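Local coordinates for nonstructural protein 2 (Human rotavirus C, PDB 2GU0), which probably binds single-stranded RNA, hydrolyses nucleoside triphosphates and, as an octamer, takes part in replicating and packaging the viral genome within viroplasms, at residues C6-S11 with V17-I22; S41-Y44 with G50-P53; A84-M89 with A135-C140. All coordinates share one frame; numbering follows the deposited sequence.

Interaction 1. Residues C6-S11 with V17-I22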
ATOM      1  N   CYS A   6      18.784  34.666  -3.907  1.00 28.98           N
ATOM      2  CA  CYS A   6      17.782  33.919  -3.173  1.00 28.80           C
ATOM      3  C   CYS A   6      18.115  32.448  -3.313  1.00 29.43           C
ATOM      4  O   CYS A   6      17.478  31.602  -2.696  1.00 30.03           O
ATOM      5  CB  CYS A   6      16.393  34.151  -3.743  1.00 28.85           C
ATOM      6  SG  CYS A   6      15.786  35.817  -3.601  1.00 30.24           S
ATOM      7  N   PHE A   7      19.128  32.144  -4.118  1.00 29.49           N
ATOM      8  CA  PHE A   7      19.513  30.761  -4.345  1.00 29.57           C
ATOM      9  C   PHE A   7      20.962  30.389  -4.068  1.00 30.19           C
ATOM     10  O   PHE A   7      21.254  29.217  -3.821  1.00 30.64           O
ATOM     11  CB  PHE A   7      19.200  30.373  -5.781  1.00 28.94           C
ATOM     12  CG  PHE A   7      17.805  30.676  -6.193  1.00 28.80           C
ATOM     13  CD1 PHE A   7      17.495  31.889  -6.783  1.00 27.78           C
ATOM     14  CD2 PHE A   7      16.798  29.748  -5.995  1.00 28.76           C
ATOM     15  CE1 PHE A   7      16.203  32.173  -7.177  1.00 28.56           C
ATOM     16  CE2 PHE A   7      15.492  30.024  -6.387  1.00 30.81           C
ATOM     17  CZ  PHE A   7      15.194  31.241  -6.981  1.00 29.77           C
ATOM     18  N   VAL A   8      21.866  31.364  -4.122  1.00 29.11           N
ATOM     19  CA  VAL A   8      23.279  31.082  -3.912  1.00 28.54           C
ATOM     20  C   VAL A   8      24.064  32.168  -3.188  1.00 31.60           C
ATOM     21  O   VAL A   8      23.809  33.364  -3.359  1.00 33.46           O
ATOM     22  CB  VAL A   8      23.981  30.856  -5.253  1.00 26.59           C
ATOM     23  CG1 VAL A   8      23.342  29.716  -5.991  1.00 25.68           C
ATOM     24  CG2 VAL A   8      23.891  32.115  -6.090  1.00 26.10           C
ATOM     25  N   SER A   9      25.021  31.747  -2.369  1.00 32.79           N
ATOM     26  CA  SER A   9      25.888  32.680  -1.658  1.00 33.59           C
ATOM     27  C   SER A   9      27.260  32.447  -2.274  1.00 35.82           C
ATOM     28  O   SER A   9      27.424  31.501  -3.050  1.00 37.19           O
ATOM     29  CB  SER A   9      25.898  32.393  -0.156  1.00 29.82           C
ATOM     30  OG  SER A   9      26.165  31.038   0.106  1.00 29.17           O
ATOM     31  N   PHE A  10      28.246  33.278  -1.950  1.00 37.23           N
ATOM     32  CA  PHE A  10      29.563  33.096  -2.559  1.00 38.44           C
ATOM     33  C   PHE A  10      30.748  33.316  -1.629  1.00 40.55           C
ATOM     34  O   PHE A  10      30.610  33.843  -0.528  1.00 40.32           O
ATOM     35  CB  PHE A  10      29.696  34.034  -3.760  1.00 36.79           C
ATOM     36  CG  PHE A  10      29.519  35.478  -3.403  1.00 34.66           C
ATOM     37  CD1 PHE A  10      30.538  36.182  -2.775  1.00 33.51           C
ATOM     38  CD2 PHE A  10      28.301  36.110  -3.616  1.00 33.01           C
ATOM     39  CE1 PHE A  10      30.338  37.498  -2.358  1.00 32.17           C
ATOM     40  CE2 PHE A  10      28.095  37.422  -3.202  1.00 32.32           C
ATOM     41  CZ  PHE A  10      29.115  38.115  -2.571  1.00 31.73           C
ATOM     42  N   SER A  11      31.917  32.898  -2.105  1.00 42.87           N
ATOM     43  CA  SER A  11      33.170  33.035  -1.380  1.00 43.23           C
ATOM     44  C   SER A  11      34.190  33.585  -2.379  1.00 44.72           C
ATOM     45  O   SER A  11      34.135  33.262  -3.569  1.00 42.70           O
ATOM     46  CB  SER A  11      33.628  31.677  -0.845  1.00 42.48           C
ATOM     47  OG  SER A  11      34.671  31.825   0.100  1.00 41.36           O
ATOM     48  N   VAL A  17      35.598  32.765  -8.278  1.00 47.23           N
ATOM     49  CA  VAL A  17      34.500  32.864  -7.329  1.00 41.75           C
ATOM     50  C   VAL A  17      33.899  31.484  -7.068  1.00 40.73           C
ATOM     51  O   VAL A  17      33.699  30.688  -7.993  1.00 40.17           O
ATOM     52  CB  VAL A  17      33.394  33.774  -7.855  1.00 39.27           C
ATOM     53  CG1 VAL A  17      32.239  33.819  -6.864  1.00 35.08           C
ATOM     54  CG2 VAL A  17      33.953  35.158  -8.108  1.00 37.38           C
ATOM     55  N   VAL A  18      33.628  31.193  -5.802  1.00 37.85           N
ATOM     56  CA  VAL A  18      33.037  29.917  -5.442  1.00 36.66           C
ATOM     57  C   VAL A  18      31.615  30.162  -4.965  1.00 35.99           C
ATOM     58  O   VAL A  18      31.382  30.982  -4.078  1.00 37.17           O
ATOM     59  CB  VAL A  18      33.826  29.237  -4.324  1.00 36.89           C
ATOM     60  CG1 VAL A  18      33.262  27.852  -4.064  1.00 34.93           C
ATOM     61  CG2 VAL A  18      35.301  29.177  -4.701  1.00 35.72           C
ATOM     62  N   TRP A  19      30.660  29.458  -5.561  1.00 34.47           N
ATOM     63  CA  TRP A  19      29.262  29.621  -5.183  1.00 31.54           C
ATOM     64  C   TRP A  19      28.767  28.484  -4.317  1.00 30.76           C
ATOM     65  O   TRP A  19      29.226  27.354  -4.444  1.00 30.58           O
ATOM     66  CB  TRP A  19      28.394  29.718  -6.426  1.00 29.00           C
ATOM     67  CG  TRP A  19      28.843  30.791  -7.364  1.00 27.45           C
ATOM     68  CD1 TRP A  19      29.789  30.691  -8.340  1.00 25.06           C
ATOM     69  CD2 TRP A  19      28.382  32.139  -7.390  1.00 24.60           C
ATOM     70  NE1 TRP A  19      29.945  31.893  -8.970  1.00 24.26           N
ATOM     71  CE2 TRP A  19      29.091  32.802  -8.407  1.00 23.05           C
ATOM     72  CE3 TRP A  19      27.435  32.855  -6.645  1.00 23.12           C
ATOM     73  CZ2 TRP A  19      28.886  34.137  -8.702  1.00 23.12           C
ATOM     74  CZ3 TRP A  19      27.232  34.173  -6.931  1.00 21.14           C
ATOM     75  CH2 TRP A  19      27.954  34.809  -7.955  1.00 24.78           C
ATOM     76  N   TYR A  20      27.831  28.792  -3.427  1.00 31.15           N
ATOM     77  CA  TYR A  20      27.255  27.779  -2.552  1.00 32.78           C
ATOM     78  C   TYR A  20      25.727  27.780  -2.569  1.00 31.60           C
ATOM     79  O   TYR A  20      25.090  28.823  -2.731  1.00 30.55           O
ATOM     80  CB  TYR A  20      27.724  27.979  -1.113  1.00 36.64           C
ATOM     81  CG  TYR A  20      29.219  28.033  -0.972  1.00 41.21           C
ATOM     82  CD1 TYR A  20      29.905  29.245  -1.076  1.00 43.21           C
ATOM     83  CD2 TYR A  20      29.961  26.867  -0.775  1.00 41.31           C
ATOM     84  CE1 TYR A  20      31.295  29.294  -0.988  1.00 45.75           C
ATOM     85  CE2 TYR A  20      31.349  26.907  -0.690  1.00 43.87           C
ATOM     86  CZ  TYR A  20      32.010  28.121  -0.799  1.00 45.67           C
ATOM     87  OH  TYR A  20      33.382  28.163  -0.737  1.00 48.02           O
ATOM     88  N   PRO A  21      25.124  26.594  -2.403  1.00 30.89           N
ATOM     89  CA  PRO A  21      23.673  26.388  -2.382  1.00 29.61           C
ATOM     90  C   PRO A  21      23.082  26.969  -1.103  1.00 29.35           C
ATOM     91  O   PRO A  21      23.737  26.974  -0.066  1.00 33.09           O
ATOM     92  CB  PRO A  21      23.544  24.865  -2.384  1.00 27.66           C
ATOM     93  CG  PRO A  21      24.784  24.393  -3.006  1.00 26.74           C
ATOM     94  CD  PRO A  21      25.825  25.300  -2.428  1.00 29.26           C
ATOM     95  N   ILE A  22      21.856  27.463  -1.166  1.00 27.91           N
ATOM     96  CA  ILE A  22      21.198  27.979   0.034  1.00 27.20           C
ATOM     97  C   ILE A  22      20.086  26.978   0.378  1.00 27.21           C
ATOM     98  O   ILE A  22      19.292  26.616  -0.488  1.00 28.37           O
ATOM     99  CB  ILE A  22      20.589  29.365  -0.209  1.00 24.95           C
ATOM    100  CG1 ILE A  22      21.695  30.405  -0.309  1.00 25.26           C
ATOM    101  CG2 ILE A  22      19.680  29.734   0.927  1.00 26.77           C
ATOM    102  CD1 ILE A  22      21.187  31.814  -0.524  1.00 24.64           C
TER

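Interaction 2. Residues S41-Y44 with G50-P53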
ATOM      1  N   SER A  41      20.485  44.168   3.946  1.00 36.80           N
ATOM      2  CA  SER A  41      21.001  43.940   2.606  1.00 35.09           C
ATOM      3  C   SER A  41      22.194  42.987   2.533  1.00 33.76           C
ATOM      4  O   SER A  41      22.727  42.745   1.456  1.00 32.18           O
ATOM      5  CB  SER A  41      21.373  45.270   1.971  1.00 34.51           C
ATOM      6  OG  SER A  41      22.453  45.852   2.674  1.00 39.52           O
ATOM      7  N   ASN A  42      22.614  42.445   3.670  1.00 34.25           N
ATOM      8  CA  ASN A  42      23.736  41.507   3.686  1.00 34.70           C
ATOM      9  C   ASN A  42      23.267  40.057   3.770  1.00 33.64           C
ATOM     10  O   ASN A  42      22.194  39.769   4.303  1.00 33.38           O
ATOM     11  CB  ASN A  42      24.654  41.773   4.882  1.00 37.28           C
ATOM     12  CG  ASN A  42      25.271  43.168   4.865  1.00 39.89           C
ATOM     13  OD1 ASN A  42      25.847  43.605   3.863  1.00 41.20           O
ATOM     14  ND2 ASN A  42      25.171  43.862   5.992  1.00 40.44           N
ATOM     15  N   TYR A  43      24.065  39.139   3.235  1.00 32.13           N
ATOM     16  CA  TYR A  43      23.696  37.739   3.337  1.00 30.74           C
ATOM     17  C   TYR A  43      23.632  37.485   4.832  1.00 31.26           C
ATOM     18  O   TYR A  43      24.463  38.004   5.581  1.00 32.41           O
ATOM     19  CB  TYR A  43      24.750  36.834   2.704  1.00 28.33           C
ATOM     20  CG  TYR A  43      24.551  36.627   1.224  1.00 28.84           C
ATOM     21  CD1 TYR A  43      24.860  37.626   0.314  1.00 28.21           C
ATOM     22  CD2 TYR A  43      24.039  35.433   0.734  1.00 29.40           C
ATOM     23  CE1 TYR A  43      24.671  37.438  -1.050  1.00 29.00           C
ATOM     24  CE2 TYR A  43      23.839  35.239  -0.629  1.00 28.99           C
ATOM     25  CZ  TYR A  43      24.164  36.245  -1.511  1.00 29.97           C
ATOM     26  OH  TYR A  43      24.009  36.046  -2.861  1.00 33.09           O
ATOM     27  N   TYR A  44      22.658  36.691   5.265  1.00 29.84           N
ATOM     28  CA  TYR A  44      22.477  36.402   6.680  1.00 29.59           C
ATOM     29  C   TYR A  44      23.063  35.079   7.164  1.00 32.18           C
ATOM     30  O   TYR A  44      22.760  34.015   6.619  1.00 33.67           O
ATOM     31  CB  TYR A  44      20.995  36.418   7.014  1.00 26.49           C
ATOM     32  CG  TYR A  44      20.720  36.136   8.456  1.00 23.85           C
ATOM     33  CD1 TYR A  44      21.080  37.057   9.430  1.00 23.96           C
ATOM     34  CD2 TYR A  44      20.102  34.952   8.857  1.00 24.49           C
ATOM     35  CE1 TYR A  44      20.836  36.823  10.770  1.00 24.23           C
ATOM     36  CE2 TYR A  44      19.848  34.700  10.207  1.00 25.83           C
ATOM     37  CZ  TYR A  44      20.222  35.652  11.154  1.00 26.15           C
ATOM     38  OH  TYR A  44      19.978  35.466  12.486  1.00 26.43           O
ATOM     39  N   GLY A  50      24.059  27.515   7.771  1.00 28.05           N
ATOM     40  CA  GLY A  50      24.776  28.202   6.721  1.00 25.26           C
ATOM     41  C   GLY A  50      24.258  29.596   6.426  1.00 25.42           C
ATOM     42  O   GLY A  50      23.624  30.239   7.260  1.00 26.42           O
ATOM     43  N   VAL A  51      24.519  30.053   5.213  1.00 24.26           N
ATOM     44  CA  VAL A  51      24.124  31.377   4.792  1.00 24.23           C
ATOM     45  C   VAL A  51      22.774  31.455   4.114  1.00 25.17           C
ATOM     46  O   VAL A  51      22.521  30.744   3.141  1.00 27.37           O
ATOM     47  CB  VAL A  51      25.195  31.959   3.840  1.00 23.09           C
ATOM     48  CG1 VAL A  51      24.764  33.327   3.327  1.00 19.13           C
ATOM     49  CG2 VAL A  51      26.519  32.036   4.573  1.00 20.18           C
ATOM     50  N   ALA A  52      21.920  32.340   4.626  1.00 25.13           N
ATOM     51  CA  ALA A  52      20.598  32.567   4.068  1.00 24.64           C
ATOM     52  C   ALA A  52      20.657  33.818   3.192  1.00 27.25           C
ATOM     53  O   ALA A  52      21.644  34.548   3.193  1.00 28.62           O
ATOM     54  CB  ALA A  52      19.616  32.757   5.169  1.00 25.16           C
ATOM     55  N   PRO A  53      19.598  34.082   2.421  1.00 27.59           N
ATOM     56  CA  PRO A  53      19.585  35.262   1.555  1.00 26.53           C
ATOM     57  C   PRO A  53      19.450  36.571   2.320  1.00 29.39           C
ATOM     58  O   PRO A  53      18.970  36.596   3.455  1.00 27.62           O
ATOM     59  CB  PRO A  53      18.374  35.022   0.676  1.00 23.85           C
ATOM     60  CG  PRO A  53      18.231  33.548   0.678  1.00 26.21           C
ATOM     61  CD  PRO A  53      18.473  33.194   2.101  1.00 26.37           C
TER

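Interaction 3. Residues A84-M89 with A135-C140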
ATOM      1  N   ALA A  84      24.448  26.722  -8.292  1.00 31.12           N
ATOM      2  CA  ALA A  84      25.798  26.698  -7.734  1.00 31.20           C
ATOM      3  C   ALA A  84      26.738  25.982  -8.715  1.00 31.40           C
ATOM      4  O   ALA A  84      27.700  26.559  -9.208  1.00 31.53           O
ATOM      5  CB  ALA A  84      25.801  25.997  -6.375  1.00 28.76           C
ATOM      6  N   ASP A  85      26.450  24.722  -8.993  1.00 32.60           N
ATOM      7  CA  ASP A  85      27.248  23.946  -9.933  1.00 34.38           C
ATOM      8  C   ASP A  85      27.530  24.758 -11.177  1.00 35.42           C
ATOM      9  O   ASP A  85      28.674  24.906 -11.589  1.00 36.00           O
ATOM     10  CB  ASP A  85      26.495  22.693 -10.356  1.00 34.64           C
ATOM     11  CG  ASP A  85      26.415  21.676  -9.269  1.00 36.03           C
ATOM     12  OD1 ASP A  85      26.585  22.051  -8.092  1.00 38.86           O
ATOM     13  OD2 ASP A  85      26.179  20.497  -9.593  1.00 40.25           O
ATOM     14  N   THR A  86      26.472  25.279 -11.783  1.00 35.96           N
ATOM     15  CA  THR A  86      26.635  26.057 -12.994  1.00 36.98           C
ATOM     16  C   THR A  86      27.606  27.198 -12.762  1.00 37.27           C
ATOM     17  O   THR A  86      28.699  27.201 -13.311  1.00 38.87           O
ATOM     18  CB  THR A  86      25.292  26.601 -13.483  1.00 36.91           C
ATOM     19  OG1 THR A  86      24.429  25.502 -13.797  1.00 38.90           O
ATOM     20  CG2 THR A  86      25.480  27.453 -14.725  1.00 37.53           C
ATOM     21  N   LEU A  87      27.223  28.156 -11.934  1.00 36.45           N
ATOM     22  CA  LEU A  87      28.092  29.283 -11.660  1.00 37.30           C
ATOM     23  C   LEU A  87      29.558  28.888 -11.406  1.00 38.27           C
ATOM     24  O   LEU A  87      30.484  29.582 -11.845  1.00 36.60           O
ATOM     25  CB  LEU A  87      27.546  30.069 -10.472  1.00 36.67           C
ATOM     26  CG  LEU A  87      26.246  30.810 -10.778  1.00 36.59           C
ATOM     27  CD1 LEU A  87      25.759  31.507  -9.527  1.00 37.41           C
ATOM     28  CD2 LEU A  87      26.473  31.813 -11.902  1.00 34.01           C
ATOM     29  N   ASN A  88      29.774  27.777 -10.710  1.00 37.73           N
ATOM     30  CA  ASN A  88      31.137  27.369 -10.428  1.00 39.71           C
ATOM     31  C   ASN A  88      31.895  27.064 -11.707  1.00 43.37           C
ATOM     32  O   ASN A  88      33.086  27.369 -11.820  1.00 45.47           O
ATOM     33  CB  ASN A  88      31.171  26.163  -9.487  1.00 36.60           C
ATOM     34  CG  ASN A  88      30.771  26.525  -8.067  1.00 36.78           C
ATOM     35  OD1 ASN A  88      31.073  27.615  -7.584  1.00 35.10           O
ATOM     36  ND2 ASN A  88      30.101  25.605  -7.386  1.00 37.62           N
ATOM     37  N   MET A  89      31.216  26.476 -12.683  1.00 45.40           N
ATOM     38  CA  MET A  89      31.879  26.164 -13.933  1.00 47.34           C
ATOM     39  C   MET A  89      32.312  27.418 -14.665  1.00 48.56           C
ATOM     40  O   MET A  89      33.445  27.506 -15.136  1.00 50.33           O
ATOM     41  CB  MET A  89      30.981  25.330 -14.823  1.00 47.73           C
ATOM     42  CG  MET A  89      30.983  23.882 -14.440  1.00 49.99           C
ATOM     43  SD  MET A  89      30.634  22.894 -15.873  1.00 55.64           S
ATOM     44  CE  MET A  89      32.151  23.156 -16.851  1.00 50.70           C
ATOM     45  N   ALA A 135      22.382  27.141 -21.436  1.00 37.19           N
ATOM     46  CA  ALA A 135      20.932  27.239 -21.259  1.00 35.66           C
ATOM     47  C   ALA A 135      20.590  27.917 -19.930  1.00 33.80           C
ATOM     48  O   ALA A 135      19.701  28.777 -19.858  1.00 32.29           O
ATOM     49  CB  ALA A 135      20.296  25.847 -21.313  1.00 34.00           C
ATOM     50  N   VAL A 136      21.306  27.519 -18.884  1.00 30.98           N
ATOM     51  CA  VAL A 136      21.093  28.074 -17.561  1.00 29.86           C
ATOM     52  C   VAL A 136      21.536  29.523 -17.458  1.00 30.70           C
ATOM     53  O   VAL A 136      20.875  30.334 -16.813  1.00 31.93           O
ATOM     54  CB  VAL A 136      21.838  27.271 -16.496  1.00 28.22           C
ATOM     55  CG1 VAL A 136      21.770  27.999 -15.169  1.00 26.38           C
ATOM     56  CG2 VAL A 136      21.246  25.885 -16.386  1.00 24.50           C
ATOM     57  N   MET A 137      22.664  29.855 -18.073  1.00 31.09           N
ATOM     58  CA  MET A 137      23.122  31.233 -18.015  1.00 32.35           C
ATOM     59  C   MET A 137      22.079  32.107 -18.679  1.00 32.49           C
ATOM     60  O   MET A 137      21.722  33.155 -18.141  1.00 34.61           O
ATOM     61  CB  MET A 137      24.475  31.404 -18.705  1.00 32.39           C
ATOM     62  CG  MET A 137      25.631  30.811 -17.926  1.00 33.02           C
ATOM     63  SD  MET A 137      25.684  31.379 -16.214  1.00 34.72           S
ATOM     64  CE  MET A 137      26.416  32.975 -16.408  1.00 34.80           C
ATOM     65  N   ILE A 138      21.583  31.685 -19.840  1.00 30.16           N
ATOM     66  CA  ILE A 138      20.549  32.461 -20.515  1.00 30.91           C
ATOM     67  C   ILE A 138      19.379  32.647 -19.534  1.00 32.66           C
ATOM     68  O   ILE A 138      18.956  33.770 -19.267  1.00 35.00           O
ATOM     69  CB  ILE A 138      20.041  31.757 -21.811  1.00 28.17           C
ATOM     70  CG1 ILE A 138      21.077  31.892 -22.923  1.00 27.05           C
ATOM     71  CG2 ILE A 138      18.736  32.367 -22.273  1.00 23.60           C
ATOM     72  CD1 ILE A 138      20.694  31.171 -24.195  1.00 25.45           C
ATOM     73  N   ALA A 139      18.884  31.549 -18.973  1.00 33.82           N
ATOM     74  CA  ALA A 139      17.771  31.603 -18.038  1.00 35.34           C
ATOM     75  C   ALA A 139      18.004  32.549 -16.853  1.00 37.27           C
ATOM     76  O   ALA A 139      17.042  33.066 -16.267  1.00 37.16           O
ATOM     77  CB  ALA A 139      17.475  30.210 -17.534  1.00 36.42           C
ATOM     78  N   CYS A 140      19.277  32.774 -16.509  1.00 37.98           N
ATOM     79  CA  CYS A 140      19.657  33.641 -15.392  1.00 37.82           C
ATOM     80  C   CYS A 140      19.906  35.087 -15.748  1.00 37.81           C
ATOM     81  O   CYS A 140      20.199  35.894 -14.870  1.00 38.24           O
ATOM     82  CB  CYS A 140      20.901  33.101 -14.705  1.00 38.04           C
ATOM     83  SG  CYS A 140      20.552  31.707 -13.657  1.00 40.21           S
TER

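Interaction 1. Residues C6-S11 with V17-I22
Phe10 and Trp19 face each other as a non-hydrogen-bonded pair in the N-terminal beta hairpin, whose two antiparallel strands are 8-11 and 18-21. Their rings form an offset edge-to-face pair: the edge of Phe10 points to the face of the Trp19 six-membered ring, with centroids 5.8 Å apart and planes at 74°. The link begins lower on Phe10, where CB sits over the indole as a CH-pi contact, 4.2 Å from the centroid of the six-membered ring. With CG held between backbone N and carbonyl carbon (chi1 58°), the Phe10 ring then climbs away from the partner strand, toward Phe97, Phe99 and Val102. Val17 CG1 lies over the same indole face as Phe10 CB. From Val8, CG2 meets Trp19 CE3 at 3.7 Å, so Val8 and Phe10, two residues apart on strand 8-11, both touch the indole.

Trp19 N, its backbone amide, hydrogen-bonds Asn88 OD1 of helix 74-90, while the Trp19 side chain packs on Leu87 of that helix.

On the other face of the hairpin, the Tyr20 ring extends to Ser11, whose CB lies in the ring plane at the Tyr20 edge, 3.3 Å from CE1. Ser9 OG stands beside Tyr20 CB. Ser9 and Tyr20 also exchange two backbone hydrogen bonds, and toward the chain's start a weak one runs from Ile22 N to Phe7 O. Next to the connecting loop, Ser11 and Val18 form the last hydrogen-bonded pair: Ser11 N reaches Val18 O at 2.8 Å, and Val18 N returns an almost straight bond to Ser11 O at 3.1 Å.

Interaction 2. Residues S41-Y44 with G50-P53
Tyr44 and Ala52 make an antiparallel hydrogen-bonded pair, their CA atoms 5.0 Å apart, in the small two-stranded sheet formed by strands 44-45 and 51-52. The two bonds of the pair differ in geometry. Ala52 N gives a 2.7 Å bond to Tyr44 O that is nearly straight and lies in the carbonyl plane. Tyr44 N meets Ala52 O at 3.1 Å from well above the carbonyl plane. Gly50, just before the second strand, takes a positive phi of 86°, a conformation favoured by glycine.

Among the side chains, Tyr43 and Val51 touch most closely. They cross at about a right angle, and Val51 CG1 comes in at the edge of the tyrosine ring, 3.4 Å from Tyr43 CD2. The methyl is put there by a chi1 of 177°, which leaves CG1 anti to the backbone N of Val51. Tyr43 CD2 also passes 3.5 Å from Ala52 O. The Tyr43 hydroxyl reaches beyond the contact to hydrogen-bond Val8 O.

Tyr44 and Ala52 direct their side chains to one face of the sheet. The methyl of Ala52, its CB, lies at the edge of the Tyr44 ring in a longer approach, 4.3 Å from Tyr44 CD2, and the end of the ring leads away from strand 51-52. The Tyr44 hydroxyl hydrogen-bonds Gln160 OE1 of a second subunit, which ties this sheet into the octamer.

Helix 24-32 packs against the face bearing Tyr44 and Ala52, through Ala26 and Met30, and meets Pro53 through Val27, while Tyr43 and Val51 rest on Ser9 of strand 8-11.

Interaction 3. Residues A84-M89 with A135-C140
Thr86 and Val136 meet where two helices of the N-terminal region cross, close to perpendicular. The short axes of 84-89, on helix 74-90, and 135-139, on helix 129-139, run at 103° to each other and come no nearer than 10.5 Å. At this spacing the helix backbones stay well apart and the contact is a small, buried meeting of side chains.

The apolar part rests on four residues. Thr86 CG2 approaches Val136 CG1 at 3.8 Å, and the CB atoms of Thr86 and Val136 both point toward the other helix. Met137, one residue further on, sends its sulfur across: SD lies 4.2 Å from Thr86 CG2 and 4.4 Å from Leu87 CD2. The methionine bends at each of its three torsions, starting at chi1 -72°, and this curl brings a side chain that starts off beside the helix interface to end against it. Leu87 likewise leaves its helix at an angle and touches through a branch methyl.

No hydrogen bond crosses between the segments; polar links lead elsewhere. Ala139 shares a backbone hydrogen bond with Gln107, a predicted ATP-binding residue, and Ala135 and Ala139 pack on helix 108-119. Helix 129-139 thus joins helix 74-90 to a part of the fold that probably helps hold the nucleotide.

The one hydroxyl within the contact is satisfied by its own helix: Thr86 places OG1 beside its backbone N and hydrogen-bonds it to Leu82 O, one turn back, while CG2 takes the contact with Met137 SD.

Overall arrangement
All three contacts lie in the N-terminal part of the protein and follow one another along the chain, each closing before the next opens. In space interaction 1 lies between the other two, although it comes first in the chain. Its centre is about 10 Å from that of interaction 2 and about 12 Å from that of interaction 3, and it touches both: Ile22 packs on Val51 and Pro53, and Pro21 CG on Ala84 CB. Interactions 2 and 3, with centres about 20 Å apart, do not touch. The hairpin therefore bridges the small sheet and the crossing helices. Side chain to side chain, its Phe7 comes within about 4 Å of Val108, a predicted ATP-binding residue, while Val136 is about 10 Å from Gln107.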